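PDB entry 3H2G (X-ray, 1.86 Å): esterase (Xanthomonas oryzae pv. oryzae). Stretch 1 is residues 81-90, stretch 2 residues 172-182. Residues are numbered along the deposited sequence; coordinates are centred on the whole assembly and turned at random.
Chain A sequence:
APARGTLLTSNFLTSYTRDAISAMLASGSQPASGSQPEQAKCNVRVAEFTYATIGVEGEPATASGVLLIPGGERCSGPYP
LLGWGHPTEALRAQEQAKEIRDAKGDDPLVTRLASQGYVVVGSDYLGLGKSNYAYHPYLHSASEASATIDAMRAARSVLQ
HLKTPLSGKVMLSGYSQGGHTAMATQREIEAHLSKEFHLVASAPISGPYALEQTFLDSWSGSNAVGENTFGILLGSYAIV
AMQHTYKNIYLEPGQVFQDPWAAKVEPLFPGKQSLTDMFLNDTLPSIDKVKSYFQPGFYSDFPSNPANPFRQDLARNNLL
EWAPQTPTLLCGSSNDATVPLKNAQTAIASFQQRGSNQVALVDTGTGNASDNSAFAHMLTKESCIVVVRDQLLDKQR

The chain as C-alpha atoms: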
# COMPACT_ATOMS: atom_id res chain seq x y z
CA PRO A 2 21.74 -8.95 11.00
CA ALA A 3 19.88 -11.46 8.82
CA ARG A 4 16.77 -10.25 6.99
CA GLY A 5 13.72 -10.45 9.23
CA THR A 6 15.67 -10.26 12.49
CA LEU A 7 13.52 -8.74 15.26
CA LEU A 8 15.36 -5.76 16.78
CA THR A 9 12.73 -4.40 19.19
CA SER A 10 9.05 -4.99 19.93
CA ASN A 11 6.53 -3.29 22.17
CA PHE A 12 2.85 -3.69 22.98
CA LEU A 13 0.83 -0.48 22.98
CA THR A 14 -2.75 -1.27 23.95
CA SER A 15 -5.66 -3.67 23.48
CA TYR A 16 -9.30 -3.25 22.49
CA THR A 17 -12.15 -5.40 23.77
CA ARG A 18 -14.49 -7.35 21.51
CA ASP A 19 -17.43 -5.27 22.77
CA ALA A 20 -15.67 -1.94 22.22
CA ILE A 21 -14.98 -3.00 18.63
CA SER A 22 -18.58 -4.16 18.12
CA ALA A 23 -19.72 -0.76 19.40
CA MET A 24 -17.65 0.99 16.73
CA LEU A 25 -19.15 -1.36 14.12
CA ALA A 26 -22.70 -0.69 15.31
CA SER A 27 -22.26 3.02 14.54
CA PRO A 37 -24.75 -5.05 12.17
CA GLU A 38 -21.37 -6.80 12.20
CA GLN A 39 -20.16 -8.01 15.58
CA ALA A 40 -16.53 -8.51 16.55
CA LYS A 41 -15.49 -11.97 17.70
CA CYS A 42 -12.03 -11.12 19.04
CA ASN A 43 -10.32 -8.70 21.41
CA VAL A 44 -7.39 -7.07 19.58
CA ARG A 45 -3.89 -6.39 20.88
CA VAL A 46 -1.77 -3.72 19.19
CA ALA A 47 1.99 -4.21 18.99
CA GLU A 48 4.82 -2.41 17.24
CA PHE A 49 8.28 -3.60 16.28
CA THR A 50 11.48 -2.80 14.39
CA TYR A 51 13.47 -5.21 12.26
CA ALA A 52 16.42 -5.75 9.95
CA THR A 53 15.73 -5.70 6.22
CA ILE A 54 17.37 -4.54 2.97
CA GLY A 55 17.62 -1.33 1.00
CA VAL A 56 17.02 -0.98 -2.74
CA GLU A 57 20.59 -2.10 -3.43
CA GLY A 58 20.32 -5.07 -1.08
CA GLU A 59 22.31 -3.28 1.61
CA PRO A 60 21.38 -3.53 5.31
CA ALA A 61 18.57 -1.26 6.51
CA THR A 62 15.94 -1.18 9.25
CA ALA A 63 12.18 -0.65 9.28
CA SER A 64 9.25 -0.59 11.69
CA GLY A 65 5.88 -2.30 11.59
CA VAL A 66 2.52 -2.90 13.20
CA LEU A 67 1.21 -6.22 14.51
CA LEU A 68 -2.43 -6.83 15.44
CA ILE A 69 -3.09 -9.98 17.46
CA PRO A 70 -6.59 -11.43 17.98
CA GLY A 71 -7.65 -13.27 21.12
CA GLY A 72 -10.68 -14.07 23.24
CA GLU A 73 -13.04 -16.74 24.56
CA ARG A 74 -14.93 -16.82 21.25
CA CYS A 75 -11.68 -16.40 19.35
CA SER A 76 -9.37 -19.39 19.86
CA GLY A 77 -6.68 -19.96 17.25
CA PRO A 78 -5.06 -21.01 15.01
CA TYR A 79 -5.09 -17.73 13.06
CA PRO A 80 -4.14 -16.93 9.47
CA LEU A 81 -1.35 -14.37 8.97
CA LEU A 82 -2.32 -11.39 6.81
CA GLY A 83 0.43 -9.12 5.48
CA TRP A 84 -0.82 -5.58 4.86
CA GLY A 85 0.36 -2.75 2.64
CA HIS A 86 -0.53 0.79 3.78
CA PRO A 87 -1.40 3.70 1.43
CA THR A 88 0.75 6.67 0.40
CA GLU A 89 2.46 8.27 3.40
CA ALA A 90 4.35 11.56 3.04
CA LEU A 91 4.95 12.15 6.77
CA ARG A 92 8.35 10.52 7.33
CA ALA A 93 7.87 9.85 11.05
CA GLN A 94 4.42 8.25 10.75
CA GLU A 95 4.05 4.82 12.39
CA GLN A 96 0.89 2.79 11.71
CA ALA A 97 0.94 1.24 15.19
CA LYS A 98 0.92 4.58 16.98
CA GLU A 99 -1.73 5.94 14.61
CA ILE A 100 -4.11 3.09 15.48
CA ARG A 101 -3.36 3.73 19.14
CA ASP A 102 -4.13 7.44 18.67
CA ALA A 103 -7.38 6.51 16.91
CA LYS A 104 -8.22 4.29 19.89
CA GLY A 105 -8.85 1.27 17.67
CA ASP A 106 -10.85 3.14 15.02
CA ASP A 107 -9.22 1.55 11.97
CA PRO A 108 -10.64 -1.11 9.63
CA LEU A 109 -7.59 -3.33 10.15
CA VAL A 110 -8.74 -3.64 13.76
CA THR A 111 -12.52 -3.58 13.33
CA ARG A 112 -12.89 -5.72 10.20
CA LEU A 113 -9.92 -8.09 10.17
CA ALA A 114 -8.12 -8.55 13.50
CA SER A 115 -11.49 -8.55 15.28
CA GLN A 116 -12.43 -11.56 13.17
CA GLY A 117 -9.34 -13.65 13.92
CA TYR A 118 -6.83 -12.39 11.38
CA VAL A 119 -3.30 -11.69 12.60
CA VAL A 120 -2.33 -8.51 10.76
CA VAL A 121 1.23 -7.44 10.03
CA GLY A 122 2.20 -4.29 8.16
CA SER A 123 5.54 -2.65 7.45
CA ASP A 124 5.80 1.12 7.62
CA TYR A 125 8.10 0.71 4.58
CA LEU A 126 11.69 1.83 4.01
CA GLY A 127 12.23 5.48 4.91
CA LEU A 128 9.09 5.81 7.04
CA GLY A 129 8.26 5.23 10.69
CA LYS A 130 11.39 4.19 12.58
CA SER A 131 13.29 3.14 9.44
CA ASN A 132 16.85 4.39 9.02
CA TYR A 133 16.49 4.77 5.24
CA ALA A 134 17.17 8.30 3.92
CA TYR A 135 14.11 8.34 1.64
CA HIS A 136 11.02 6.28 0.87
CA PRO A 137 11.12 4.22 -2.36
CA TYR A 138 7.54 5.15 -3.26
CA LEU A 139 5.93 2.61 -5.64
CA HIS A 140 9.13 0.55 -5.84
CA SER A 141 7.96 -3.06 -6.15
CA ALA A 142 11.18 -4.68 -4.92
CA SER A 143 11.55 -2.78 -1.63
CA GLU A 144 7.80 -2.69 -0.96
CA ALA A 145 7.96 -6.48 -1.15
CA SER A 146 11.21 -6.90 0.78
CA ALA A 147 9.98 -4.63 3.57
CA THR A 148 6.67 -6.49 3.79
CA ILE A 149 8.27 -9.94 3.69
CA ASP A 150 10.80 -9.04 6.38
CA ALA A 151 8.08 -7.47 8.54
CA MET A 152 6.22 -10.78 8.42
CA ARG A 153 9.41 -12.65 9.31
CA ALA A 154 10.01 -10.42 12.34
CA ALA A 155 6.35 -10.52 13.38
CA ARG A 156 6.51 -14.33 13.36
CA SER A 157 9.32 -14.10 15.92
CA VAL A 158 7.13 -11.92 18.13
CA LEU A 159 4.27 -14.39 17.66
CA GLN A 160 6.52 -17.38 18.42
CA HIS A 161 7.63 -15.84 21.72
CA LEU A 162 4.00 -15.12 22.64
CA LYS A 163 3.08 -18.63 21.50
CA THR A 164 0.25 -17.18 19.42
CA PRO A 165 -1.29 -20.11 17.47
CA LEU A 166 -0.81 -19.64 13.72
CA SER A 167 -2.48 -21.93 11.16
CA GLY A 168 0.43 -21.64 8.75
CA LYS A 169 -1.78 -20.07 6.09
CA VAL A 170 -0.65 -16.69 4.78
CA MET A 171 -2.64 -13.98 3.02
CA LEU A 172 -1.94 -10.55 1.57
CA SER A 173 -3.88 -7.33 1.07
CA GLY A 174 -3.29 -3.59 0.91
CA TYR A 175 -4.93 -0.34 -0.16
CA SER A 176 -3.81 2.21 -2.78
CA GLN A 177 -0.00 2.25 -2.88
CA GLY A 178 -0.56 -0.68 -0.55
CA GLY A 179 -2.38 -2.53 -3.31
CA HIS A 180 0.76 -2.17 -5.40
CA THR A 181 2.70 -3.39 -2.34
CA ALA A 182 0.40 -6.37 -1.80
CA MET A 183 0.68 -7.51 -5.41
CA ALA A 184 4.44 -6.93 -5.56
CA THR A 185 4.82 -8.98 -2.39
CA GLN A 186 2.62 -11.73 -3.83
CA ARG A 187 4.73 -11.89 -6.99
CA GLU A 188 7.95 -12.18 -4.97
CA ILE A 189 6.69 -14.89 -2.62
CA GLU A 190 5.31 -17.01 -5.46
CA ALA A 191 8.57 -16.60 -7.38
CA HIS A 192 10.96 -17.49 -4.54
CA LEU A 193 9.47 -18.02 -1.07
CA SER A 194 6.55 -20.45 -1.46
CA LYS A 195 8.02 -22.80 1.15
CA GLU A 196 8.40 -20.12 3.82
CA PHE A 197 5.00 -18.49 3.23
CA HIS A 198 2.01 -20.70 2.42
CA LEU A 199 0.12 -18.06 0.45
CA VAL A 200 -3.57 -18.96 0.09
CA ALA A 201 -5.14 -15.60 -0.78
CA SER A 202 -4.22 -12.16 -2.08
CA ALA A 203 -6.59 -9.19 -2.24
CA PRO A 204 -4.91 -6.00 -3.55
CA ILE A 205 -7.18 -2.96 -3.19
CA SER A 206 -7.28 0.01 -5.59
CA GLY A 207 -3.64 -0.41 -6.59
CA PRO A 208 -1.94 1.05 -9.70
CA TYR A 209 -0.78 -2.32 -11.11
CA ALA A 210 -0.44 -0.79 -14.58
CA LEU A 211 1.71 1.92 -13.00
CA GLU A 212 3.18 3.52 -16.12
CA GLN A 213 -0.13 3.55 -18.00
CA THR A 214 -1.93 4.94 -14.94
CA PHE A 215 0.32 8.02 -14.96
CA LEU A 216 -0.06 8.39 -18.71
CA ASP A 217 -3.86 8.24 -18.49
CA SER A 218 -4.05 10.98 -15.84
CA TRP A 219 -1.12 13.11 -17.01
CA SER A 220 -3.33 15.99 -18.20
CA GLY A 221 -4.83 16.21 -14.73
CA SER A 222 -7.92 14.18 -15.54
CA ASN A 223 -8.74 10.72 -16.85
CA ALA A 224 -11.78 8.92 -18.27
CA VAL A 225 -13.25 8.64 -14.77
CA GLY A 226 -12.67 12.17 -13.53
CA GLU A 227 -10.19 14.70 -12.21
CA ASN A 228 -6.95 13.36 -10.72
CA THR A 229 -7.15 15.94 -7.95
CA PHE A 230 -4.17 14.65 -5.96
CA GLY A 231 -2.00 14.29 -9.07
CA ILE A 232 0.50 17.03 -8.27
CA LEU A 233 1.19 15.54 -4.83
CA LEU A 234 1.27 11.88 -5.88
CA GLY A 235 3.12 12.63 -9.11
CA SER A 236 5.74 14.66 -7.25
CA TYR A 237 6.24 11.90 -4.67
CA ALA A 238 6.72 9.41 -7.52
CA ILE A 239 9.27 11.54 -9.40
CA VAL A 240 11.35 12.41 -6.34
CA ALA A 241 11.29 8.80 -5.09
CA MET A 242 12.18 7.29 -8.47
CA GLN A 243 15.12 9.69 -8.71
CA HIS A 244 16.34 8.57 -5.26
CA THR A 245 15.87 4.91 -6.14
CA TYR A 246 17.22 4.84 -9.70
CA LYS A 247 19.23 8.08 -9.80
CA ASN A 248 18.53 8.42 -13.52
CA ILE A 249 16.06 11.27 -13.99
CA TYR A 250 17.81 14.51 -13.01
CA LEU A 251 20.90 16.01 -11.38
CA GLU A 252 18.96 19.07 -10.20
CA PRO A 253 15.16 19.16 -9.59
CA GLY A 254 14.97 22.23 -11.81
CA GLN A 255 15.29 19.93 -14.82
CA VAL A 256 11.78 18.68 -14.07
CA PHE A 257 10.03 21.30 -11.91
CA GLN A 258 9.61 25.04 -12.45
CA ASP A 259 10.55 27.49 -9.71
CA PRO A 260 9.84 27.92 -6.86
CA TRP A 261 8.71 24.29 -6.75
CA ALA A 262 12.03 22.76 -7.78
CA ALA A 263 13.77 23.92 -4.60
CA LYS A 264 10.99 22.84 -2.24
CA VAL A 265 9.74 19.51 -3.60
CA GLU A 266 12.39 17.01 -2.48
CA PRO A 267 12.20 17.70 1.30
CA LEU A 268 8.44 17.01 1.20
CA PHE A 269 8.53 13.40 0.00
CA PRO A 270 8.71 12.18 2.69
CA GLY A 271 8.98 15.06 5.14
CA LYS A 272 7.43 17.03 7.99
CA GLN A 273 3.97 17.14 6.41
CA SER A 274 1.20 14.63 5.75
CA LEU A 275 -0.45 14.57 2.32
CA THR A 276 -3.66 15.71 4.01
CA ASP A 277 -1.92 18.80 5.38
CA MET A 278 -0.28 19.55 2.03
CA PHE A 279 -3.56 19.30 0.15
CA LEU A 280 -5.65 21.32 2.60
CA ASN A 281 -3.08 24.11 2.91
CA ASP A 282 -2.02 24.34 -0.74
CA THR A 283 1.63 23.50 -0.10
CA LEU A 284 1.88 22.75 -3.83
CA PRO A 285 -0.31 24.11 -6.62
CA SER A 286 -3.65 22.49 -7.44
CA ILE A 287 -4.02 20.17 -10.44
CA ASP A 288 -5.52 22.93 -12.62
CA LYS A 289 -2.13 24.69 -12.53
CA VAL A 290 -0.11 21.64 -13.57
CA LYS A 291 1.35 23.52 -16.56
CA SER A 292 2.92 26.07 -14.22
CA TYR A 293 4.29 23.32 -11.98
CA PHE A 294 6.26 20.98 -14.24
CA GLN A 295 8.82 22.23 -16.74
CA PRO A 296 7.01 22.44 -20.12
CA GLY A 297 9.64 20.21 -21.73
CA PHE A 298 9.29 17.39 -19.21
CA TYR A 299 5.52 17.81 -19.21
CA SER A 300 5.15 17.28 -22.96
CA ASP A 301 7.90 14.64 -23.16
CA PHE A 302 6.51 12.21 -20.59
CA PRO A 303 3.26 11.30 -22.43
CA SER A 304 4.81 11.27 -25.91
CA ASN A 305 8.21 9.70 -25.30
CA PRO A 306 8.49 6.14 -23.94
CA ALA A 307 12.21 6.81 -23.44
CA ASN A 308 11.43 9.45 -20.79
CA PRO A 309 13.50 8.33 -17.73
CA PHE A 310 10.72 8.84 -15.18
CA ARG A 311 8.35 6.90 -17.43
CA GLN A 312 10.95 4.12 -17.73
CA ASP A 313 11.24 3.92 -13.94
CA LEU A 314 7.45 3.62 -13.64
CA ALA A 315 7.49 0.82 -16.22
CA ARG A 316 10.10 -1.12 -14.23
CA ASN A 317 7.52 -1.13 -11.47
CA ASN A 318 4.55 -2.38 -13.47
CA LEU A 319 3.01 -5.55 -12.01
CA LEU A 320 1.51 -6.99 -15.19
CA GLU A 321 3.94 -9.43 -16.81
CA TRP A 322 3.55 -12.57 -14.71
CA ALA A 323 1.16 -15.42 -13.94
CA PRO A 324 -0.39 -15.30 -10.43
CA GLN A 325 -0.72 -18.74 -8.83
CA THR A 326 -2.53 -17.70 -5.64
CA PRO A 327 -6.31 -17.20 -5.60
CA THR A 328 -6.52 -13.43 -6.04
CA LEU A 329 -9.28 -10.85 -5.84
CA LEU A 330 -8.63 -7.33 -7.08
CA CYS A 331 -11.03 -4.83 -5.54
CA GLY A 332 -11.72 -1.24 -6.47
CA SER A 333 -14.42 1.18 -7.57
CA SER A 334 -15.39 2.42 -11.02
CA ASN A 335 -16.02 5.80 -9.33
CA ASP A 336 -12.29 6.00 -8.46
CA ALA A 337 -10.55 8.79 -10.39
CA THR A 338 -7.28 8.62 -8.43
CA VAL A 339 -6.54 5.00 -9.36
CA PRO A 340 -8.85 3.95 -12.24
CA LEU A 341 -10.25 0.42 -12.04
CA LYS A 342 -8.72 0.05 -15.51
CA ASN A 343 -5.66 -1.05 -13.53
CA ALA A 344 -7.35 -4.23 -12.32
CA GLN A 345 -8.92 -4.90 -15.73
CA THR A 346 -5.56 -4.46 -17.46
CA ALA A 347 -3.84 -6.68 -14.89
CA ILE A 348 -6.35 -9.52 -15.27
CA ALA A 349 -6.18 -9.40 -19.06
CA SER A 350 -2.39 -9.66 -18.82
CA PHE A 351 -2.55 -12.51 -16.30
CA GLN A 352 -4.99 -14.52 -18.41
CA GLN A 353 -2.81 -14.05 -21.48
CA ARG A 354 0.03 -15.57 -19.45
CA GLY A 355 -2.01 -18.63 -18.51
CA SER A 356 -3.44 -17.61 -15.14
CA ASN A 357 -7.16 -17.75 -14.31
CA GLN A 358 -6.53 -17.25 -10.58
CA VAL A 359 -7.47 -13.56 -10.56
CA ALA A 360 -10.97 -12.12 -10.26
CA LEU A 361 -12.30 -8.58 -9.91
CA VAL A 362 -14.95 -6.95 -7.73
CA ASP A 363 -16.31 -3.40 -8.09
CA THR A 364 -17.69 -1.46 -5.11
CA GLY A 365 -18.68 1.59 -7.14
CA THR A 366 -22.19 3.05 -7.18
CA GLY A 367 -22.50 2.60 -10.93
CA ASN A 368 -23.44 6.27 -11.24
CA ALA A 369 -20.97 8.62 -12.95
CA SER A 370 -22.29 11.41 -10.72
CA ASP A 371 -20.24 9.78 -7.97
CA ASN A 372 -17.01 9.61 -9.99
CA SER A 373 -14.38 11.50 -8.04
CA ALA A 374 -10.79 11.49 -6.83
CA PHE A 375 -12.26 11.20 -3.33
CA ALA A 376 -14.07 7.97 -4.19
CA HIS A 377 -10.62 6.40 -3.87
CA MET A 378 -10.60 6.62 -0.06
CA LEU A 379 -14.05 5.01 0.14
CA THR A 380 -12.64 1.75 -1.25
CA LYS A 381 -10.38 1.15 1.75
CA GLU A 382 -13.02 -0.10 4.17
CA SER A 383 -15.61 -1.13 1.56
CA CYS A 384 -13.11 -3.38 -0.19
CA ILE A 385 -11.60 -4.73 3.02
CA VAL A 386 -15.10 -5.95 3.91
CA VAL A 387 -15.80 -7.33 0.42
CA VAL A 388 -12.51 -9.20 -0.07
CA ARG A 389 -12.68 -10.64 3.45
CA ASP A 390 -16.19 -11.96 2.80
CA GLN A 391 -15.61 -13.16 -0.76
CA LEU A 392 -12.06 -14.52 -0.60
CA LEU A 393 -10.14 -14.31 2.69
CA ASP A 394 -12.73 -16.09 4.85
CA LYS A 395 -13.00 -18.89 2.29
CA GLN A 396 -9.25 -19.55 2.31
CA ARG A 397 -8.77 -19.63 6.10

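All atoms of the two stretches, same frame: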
# COMPACT_ATOMS: atom_id res chain seq x y z
N LEU A 81 -2.21 -15.54 8.89
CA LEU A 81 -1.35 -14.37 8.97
C LEU A 81 -1.55 -13.52 7.73
O LEU A 81 -1.26 -13.95 6.62
CB LEU A 81 0.12 -14.79 9.06
CG LEU A 81 1.15 -13.66 9.11
CD1 LEU A 81 0.93 -12.83 10.36
CD2 LEU A 81 2.56 -14.23 9.10
N LEU A 82 -2.06 -12.30 7.92
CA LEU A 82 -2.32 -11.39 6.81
C LEU A 82 -1.31 -10.24 6.75
O LEU A 82 -1.23 -9.44 7.67
CB LEU A 82 -3.73 -10.81 6.92
CG LEU A 82 -4.14 -9.76 5.88
CD1 LEU A 82 -4.17 -10.40 4.50
CD2 LEU A 82 -5.51 -9.19 6.24
N GLY A 83 -0.54 -10.19 5.66
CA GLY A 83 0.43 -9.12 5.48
C GLY A 83 -0.32 -7.97 4.84
O GLY A 83 -1.06 -8.17 3.87
N TRP A 84 -0.12 -6.76 5.36
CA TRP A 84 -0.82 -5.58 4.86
C TRP A 84 0.07 -4.46 4.33
O TRP A 84 1.10 -4.14 4.92
CB TRP A 84 -1.71 -5.03 5.99
CG TRP A 84 -2.38 -3.72 5.67
CD1 TRP A 84 -1.94 -2.47 6.01
CD2 TRP A 84 -3.58 -3.54 4.92
NE1 TRP A 84 -2.81 -1.52 5.52
CE2 TRP A 84 -3.82 -2.15 4.85
CE3 TRP A 84 -4.48 -4.42 4.30
CZ2 TRP A 84 -4.93 -1.62 4.18
CZ3 TRP A 84 -5.58 -3.89 3.64
CH2 TRP A 84 -5.80 -2.50 3.58
N GLY A 85 -0.37 -3.86 3.23
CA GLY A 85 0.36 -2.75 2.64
C GLY A 85 -0.43 -1.46 2.86
O GLY A 85 -1.57 -1.35 2.42
N HIS A 86 0.17 -0.48 3.53
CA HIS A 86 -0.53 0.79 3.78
C HIS A 86 -0.46 1.73 2.58
O HIS A 86 0.39 1.57 1.70
CB HIS A 86 0.04 1.47 5.04
CG HIS A 86 1.38 2.12 4.85
ND1 HIS A 86 2.51 1.70 5.52
CD2 HIS A 86 1.75 3.20 4.12
CE1 HIS A 86 3.52 2.50 5.22
NE2 HIS A 86 3.09 3.42 4.37
N PRO A 87 -1.36 2.73 2.53
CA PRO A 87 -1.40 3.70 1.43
C PRO A 87 -0.29 4.75 1.48
O PRO A 87 0.52 4.77 2.41
CB PRO A 87 -2.79 4.31 1.57
CG PRO A 87 -2.99 4.31 3.06
CD PRO A 87 -2.50 2.92 3.44
N THR A 88 -0.26 5.63 0.49
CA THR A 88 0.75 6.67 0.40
C THR A 88 0.91 7.45 1.70
O THR A 88 -0.07 7.93 2.28
CB THR A 88 0.44 7.68 -0.73
OG1 THR A 88 0.19 6.96 -1.94
CG2 THR A 88 1.62 8.63 -0.94
N GLU A 89 2.15 7.55 2.17
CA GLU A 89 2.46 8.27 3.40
C GLU A 89 3.62 9.23 3.15
O GLU A 89 4.74 8.81 2.87
CB GLU A 89 2.85 7.29 4.50
CG GLU A 89 3.21 7.97 5.82
CD GLU A 89 2.04 8.75 6.39
OE1 GLU A 89 1.09 8.10 6.89
OE2 GLU A 89 2.06 9.99 6.34
N ALA A 90 3.34 10.53 3.26
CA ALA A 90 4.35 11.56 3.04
C ALA A 90 4.99 12.05 4.34
O ALA A 90 6.01 12.74 4.30
CB ALA A 90 3.75 12.74 2.28
N LEU A 172 -2.44 -11.89 1.83
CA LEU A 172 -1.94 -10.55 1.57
C LEU A 172 -3.06 -9.62 1.12
O LEU A 172 -4.00 -10.04 0.46
CB LEU A 172 -0.88 -10.58 0.47
CG LEU A 172 0.44 -11.31 0.74
CD1 LEU A 172 1.22 -11.45 -0.56
CD2 LEU A 172 1.23 -10.54 1.78
N SER A 173 -2.93 -8.35 1.49
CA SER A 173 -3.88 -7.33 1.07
C SER A 173 -3.21 -5.98 1.28
O SER A 173 -2.14 -5.90 1.88
CB SER A 173 -5.18 -7.42 1.87
OG SER A 173 -6.18 -6.59 1.28
N GLY A 174 -3.84 -4.93 0.78
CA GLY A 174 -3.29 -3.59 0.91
C GLY A 174 -4.16 -2.64 0.12
O GLY A 174 -4.86 -3.06 -0.80
N TYR A 175 -4.12 -1.36 0.48
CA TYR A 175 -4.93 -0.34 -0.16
C TYR A 175 -4.11 0.78 -0.79
O TYR A 175 -3.16 1.28 -0.18
CB TYR A 175 -5.91 0.24 0.87
CG TYR A 175 -6.39 1.65 0.59
CD1 TYR A 175 -7.24 1.92 -0.48
CD2 TYR A 175 -5.96 2.72 1.38
CE1 TYR A 175 -7.65 3.22 -0.77
CE2 TYR A 175 -6.36 4.02 1.10
CZ TYR A 175 -7.20 4.27 0.02
OH TYR A 175 -7.59 5.56 -0.26
N SER A 176 -4.47 1.14 -2.02
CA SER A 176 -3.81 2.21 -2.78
C SER A 176 -2.36 1.84 -3.11
O SER A 176 -2.12 0.87 -3.82
CB SER A 176 -3.87 3.52 -1.99
OG SER A 176 -3.66 4.64 -2.84
N GLN A 177 -1.39 2.62 -2.63
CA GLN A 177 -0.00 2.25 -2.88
C GLN A 177 0.14 0.85 -2.30
O GLN A 177 0.89 0.03 -2.81
CB GLN A 177 0.99 3.17 -2.16
CG GLN A 177 2.43 2.67 -2.29
CD GLN A 177 3.42 3.32 -1.33
OE1 GLN A 177 4.60 2.95 -1.29
NE2 GLN A 177 2.96 4.29 -0.56
N GLY A 178 -0.60 0.61 -1.22
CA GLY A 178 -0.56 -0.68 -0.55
C GLY A 178 -1.06 -1.82 -1.41
O GLY A 178 -0.71 -2.98 -1.17
N GLY A 179 -1.88 -1.50 -2.41
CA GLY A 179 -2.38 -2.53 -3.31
C GLY A 179 -1.24 -2.94 -4.22
O GLY A 179 -1.12 -4.10 -4.61
N HIS A 180 -0.41 -1.95 -4.56
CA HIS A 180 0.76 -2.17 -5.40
C HIS A 180 1.71 -3.02 -4.55
O HIS A 180 2.30 -3.99 -5.03
CB HIS A 180 1.39 -0.82 -5.75
CG HIS A 180 2.63 -0.91 -6.59
ND1 HIS A 180 2.60 -0.94 -7.97
CD2 HIS A 180 3.93 -0.96 -6.25
CE1 HIS A 180 3.83 -1.01 -8.44
NE2 HIS A 180 4.66 -1.02 -7.41
N THR A 181 1.85 -2.66 -3.28
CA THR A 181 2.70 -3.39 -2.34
C THR A 181 2.25 -4.84 -2.19
O THR A 181 3.06 -5.77 -2.26
CB THR A 181 2.67 -2.74 -0.94
OG1 THR A 181 3.26 -1.43 -1.02
CG2 THR A 181 3.44 -3.59 0.07
N ALA A 182 0.95 -5.03 -1.97
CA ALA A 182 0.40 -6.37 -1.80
C ALA A 182 0.70 -7.26 -3.00
O ALA A 182 1.16 -8.39 -2.85
CB ALA A 182 -1.11 -6.29 -1.57
O HOH W 1 -2.30 6.41 -1.29

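Parallel β-strands must be linked by a crossover, so residues that pair need not be close in sequence; here touching residues are at least 88 apart. The junction where one such strand turns into a helix can place strict demands on side-chain size. The esterase of Xanthomonas oryzae offers a compact example. Strand 81-85 and the strand that begins stretch 2 run in the same direction, their axes inclined by 21° and approaching to 4.5 Å. G83 pairs with L172, W84 with S173 and G85 with G174. Three hydrogen bonds fix this register: S173 N donates to G83 O (3.0 Å), G85 N to S173 O (3.0 Å) and Y175 N to G85 O (3.2 Å). The alternation, in which S173 offers its amide to one residue and its carbonyl to another two positions on, is the signature of parallel pairing. CA-H...O contacts supplement it, from L172 CA to G83 O (3.4 Å) and from W84 CA to S173 O (3.3 Å).

After Y175 the chain turns sharply, S176 adopting a positive phi of 65°, and the helix starting at Q177 folds back against the end of the first strand. Here G178 CA lies 3.2 Å from G85 O, in another CA-H...O contact, so one carbonyl receives both the backbone amide of Y175 and the first turn of the helix.

Such closeness depends on glycine. A CB on G178 would fall 1.8 Å from G85 O; one on G85 would clash with G178 O and T181 CB; one on G174 would strike G178 O at 2.0 Å. At G83 the missing side chain leaves room for L172, whose CD2 would sit 3.0 Å from an ideal CB.

On the face of the sheet opposite L172, W84 and S173 lie side by side. The indole reaches across and onward over the neighbouring strand, and G174 CA sits 3.7 Å from the centroid of its six-membered ring, nearly along the ring normal: a CH-pi contact made from the side of G174 opposite to where a CB would point. The small S173 fits beside the ring, its OG 3.6 Å from W84 CZ3, while W84 CH2 reaches Y175 CB at 3.9 Å. L82, farther back, brings CD1 to 3.5 Å from L172 N.

Beyond the strand, P87 packs its CB against Y175 CD2 (3.6 Å), an apolar contact, and the same P87 CB lies 3.8 Å from S176 CB. Water 1 completes the join: it accepts from T88 N (2.8 Å) and is hydrogen-bonded to S176 OG (2.7 Å). Altogether the two stretches bury 598 Å², held by backbone pairing and by close packing around glycine.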